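Local coordinates for uncharacterized protein (Porphyromonas gingivalis, PDB 1ZBS) that is of unknown function but probably acts as a sugar kinase, perhaps phosphorylating N-acetylglucosamine with ATP, at residues S146-G151 and F195-S200. Sequence-based numbering, arbitrary orientation.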
ATOM      1  N   SER A 146       2.337  -8.419  -9.545  1.00 18.14           N
ATOM      2  CA  SER A 146       3.415  -8.933  -8.711  1.00 19.43           C
ATOM      3  C   SER A 146       2.810  -9.706  -7.541  1.00 20.50           C
ATOM      4  O   SER A 146       1.654  -9.490  -7.188  1.00 21.07           O
ATOM      5  CB  SER A 146       4.234  -7.778  -8.139  1.00 19.48           C
ATOM      6  OG  SER A 146       3.433  -7.068  -7.209  1.00 17.72           O
ATOM      7  N   GLY A 147       3.606 -10.577  -6.929  1.00 20.33           N
ATOM      8  CA  GLY A 147       3.130 -11.362  -5.808  1.00 21.63           C
ATOM      9  C   GLY A 147       2.764 -10.540  -4.586  1.00 22.27           C
ATOM     10  O   GLY A 147       1.928 -10.959  -3.790  1.00 22.71           O
ATOM     11  N   ALA A 148       3.393  -9.384  -4.410  1.00 22.21           N
ATOM     12  CA  ALA A 148       3.050  -8.553  -3.266  1.00 22.66           C
ATOM     13  C   ALA A 148       1.682  -7.938  -3.525  1.00 21.45           C
ATOM     14  O   ALA A 148       0.853  -7.851  -2.621  1.00 20.00           O
ATOM     15  CB  ALA A 148       4.089  -7.458  -3.057  1.00 19.92           C
ATOM     16  N   VAL A 149       1.431  -7.525  -4.761  1.00 19.21           N
ATOM     17  CA  VAL A 149       0.147  -6.926  -5.054  1.00 19.25           C
ATOM     18  C   VAL A 149      -0.968  -7.957  -5.047  1.00 20.10           C
ATOM     19  O   VAL A 149      -2.041  -7.700  -4.505  1.00 19.55           O
ATOM     20  CB  VAL A 149       0.183  -6.162  -6.374  1.00 19.08           C
ATOM     21  CG1 VAL A 149      -1.218  -5.675  -6.735  1.00 16.24           C
ATOM     22  CG2 VAL A 149       1.117  -4.972  -6.229  1.00 14.79           C
ATOM     23  N   LEU A 150      -0.725  -9.127  -5.632  1.00 22.20           N
ATOM     24  CA  LEU A 150      -1.731 -10.187  -5.624  1.00 23.78           C
ATOM     25  C   LEU A 150      -2.085 -10.451  -4.168  1.00 23.26           C
ATOM     26  O   LEU A 150      -3.251 -10.593  -3.811  1.00 24.53           O
ATOM     27  CB  LEU A 150      -1.168 -11.469  -6.237  1.00 23.18           C
ATOM     28  CG  LEU A 150      -0.841 -11.436  -7.734  1.00 25.59           C
ATOM     29  CD1 LEU A 150      -0.297 -12.812  -8.162  1.00 21.47           C
ATOM     30  CD2 LEU A 150      -2.089 -11.076  -8.523  1.00 18.68           C
ATOM     31  N   GLY A 151      -1.057 -10.501  -3.330  1.00 22.95           N
ATOM     32  CA  GLY A 151      -1.264 -10.735  -1.913  1.00 21.41           C
ATOM     33  C   GLY A 151      -2.122  -9.693  -1.205  1.00 19.86           C
ATOM     34  O   GLY A 151      -3.057 -10.056  -0.490  1.00 17.23           O
ATOM     35  N   PHE A 195       6.152 -10.047   3.071  1.00 25.57           N
ATOM     36  CA  PHE A 195       5.126 -10.668   3.891  1.00 24.38           C
ATOM     37  C   PHE A 195       3.928 -10.967   2.991  1.00 24.19           C
ATOM     38  O   PHE A 195       3.433 -12.097   2.940  1.00 22.95           O
ATOM     39  CB  PHE A 195       4.695  -9.725   5.016  1.00 24.23           C
ATOM     40  CG  PHE A 195       3.495 -10.214   5.776  1.00 25.84           C
ATOM     41  CD1 PHE A 195       3.594 -11.323   6.617  1.00 25.59           C
ATOM     42  CD2 PHE A 195       2.260  -9.594   5.623  1.00 24.03           C
ATOM     43  CE1 PHE A 195       2.478 -11.810   7.296  1.00 23.99           C
ATOM     44  CE2 PHE A 195       1.135 -10.072   6.298  1.00 25.27           C
ATOM     45  CZ  PHE A 195       1.243 -11.183   7.138  1.00 25.88           C
ATOM     46  N   LEU A 196       3.483  -9.935   2.279  1.00 20.43           N
ATOM     47  CA  LEU A 196       2.347 -10.031   1.377  1.00 22.45           C
ATOM     48  C   LEU A 196       2.541 -11.019   0.217  1.00 23.38           C
ATOM     49  O   LEU A 196       1.616 -11.755  -0.133  1.00 21.16           O
ATOM     50  CB  LEU A 196       2.009  -8.642   0.819  1.00 19.05           C
ATOM     51  CG  LEU A 196       1.328  -7.682   1.800  1.00 18.81           C
ATOM     52  CD1 LEU A 196       1.180  -6.317   1.150  1.00 17.22           C
ATOM     53  CD2 LEU A 196      -0.043  -8.239   2.201  1.00 14.29           C
ATOM     54  N   ALA A 197       3.744 -11.040  -0.354  1.00 22.95           N
ATOM     55  CA  ALA A 197       4.058 -11.921  -1.468  1.00 24.86           C
ATOM     56  C   ALA A 197       4.254 -13.377  -1.047  1.00 26.52           C
ATOM     57  O   ALA A 197       4.409 -14.247  -1.897  1.00 26.52           O
ATOM     58  CB  ALA A 197       5.312 -11.422  -2.186  1.00 24.05           C
ATOM     59  N   GLY A 198       4.243 -13.644   0.255  1.00 27.68           N
ATOM     60  CA  GLY A 198       4.435 -15.003   0.725  1.00 26.83           C
ATOM     61  C   GLY A 198       3.177 -15.854   0.774  1.00 29.69           C
ATOM     62  O   GLY A 198       3.204 -16.989   1.252  1.00 30.65           O
ATOM     63  N   PHE A 199       2.072 -15.318   0.272  1.00 31.86           N
ATOM     64  CA  PHE A 199       0.808 -16.035   0.277  1.00 34.43           C
ATOM     65  C   PHE A 199       0.410 -16.449  -1.124  1.00 36.40           C
ATOM     66  O   PHE A 199      -0.734 -16.838  -1.378  1.00 37.32           O
ATOM     67  CB  PHE A 199      -0.280 -15.152   0.881  1.00 32.26           C
ATOM     68  CG  PHE A 199       0.015 -14.716   2.284  1.00 33.97           C
ATOM     69  CD1 PHE A 199       0.148 -15.658   3.302  1.00 34.31           C
ATOM     70  CD2 PHE A 199       0.165 -13.373   2.593  1.00 31.74           C
ATOM     71  CE1 PHE A 199       0.424 -15.261   4.608  1.00 32.85           C
ATOM     72  CE2 PHE A 199       0.441 -12.968   3.897  1.00 31.71           C
ATOM     73  CZ  PHE A 199       0.570 -13.914   4.904  1.00 30.51           C
ATOM     74  N   SER A 200       1.361 -16.375  -2.039  1.00 37.61           N
ATOM     75  CA  SER A 200       1.076 -16.737  -3.416  1.00 38.67           C
ATOM     76  C   SER A 200       0.678 -18.211  -3.562  1.00 37.08           C
ATOM     77  O   SER A 200      -0.291 -18.526  -4.248  1.00 37.31           O
ATOM     78  CB  SER A 200       2.283 -16.413  -4.300  1.00 39.91           C
ATOM     79  OG  SER A 200       1.882 -16.325  -5.654  1.00 42.85           O
TER
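Gly147 and Ala197 bring two helix backbones into direct contact, the first turn of helix 147-159 facing the last turn of helix 192-197, with the CA atoms of Ala148 and Ala197 just 3.9 Å apart. This is close helix packing through glycine and alanine, marked by paired CA-H...O contacts running in opposite senses. Gly147 O receives the CA-H of Ala197 at 3.3 Å, with an angle of 153° at the hydrogen, while the CA of Gly151 gives its own to Leu196 O at 3.5 Å. Glycine suits this place, since with no side chain its CA can lie this close to the carbonyl. Gly147 O also accepts the helical hydrogen bond from Gly151 N, so one conventional and one weak donor share it.

The side chains add van der Waals contacts. Ala197 CB sits 3.6 Å from Ala148 N, and Ala148 CB meets Ala197 CB at 4.2 Å, a fit suited to alanine on both helices. Leu196 lays its CB against Ala148 O; CG lies beside the backbone N (chi1 -74°), anti to the carbonyl carbon. Leu196 CD1 approaches the same oxygen less closely.

Ser146 N-caps helix 147-159, its OG accepting from Val149 N at 3.2 Å. Backbone bonds to Gly117 and Thr118 tie this helix start to the loop between strands 111-116 and 120-125, while helices 138-141 and 179-188 pack on Leu196, which also meets Leu141 of the second subunit.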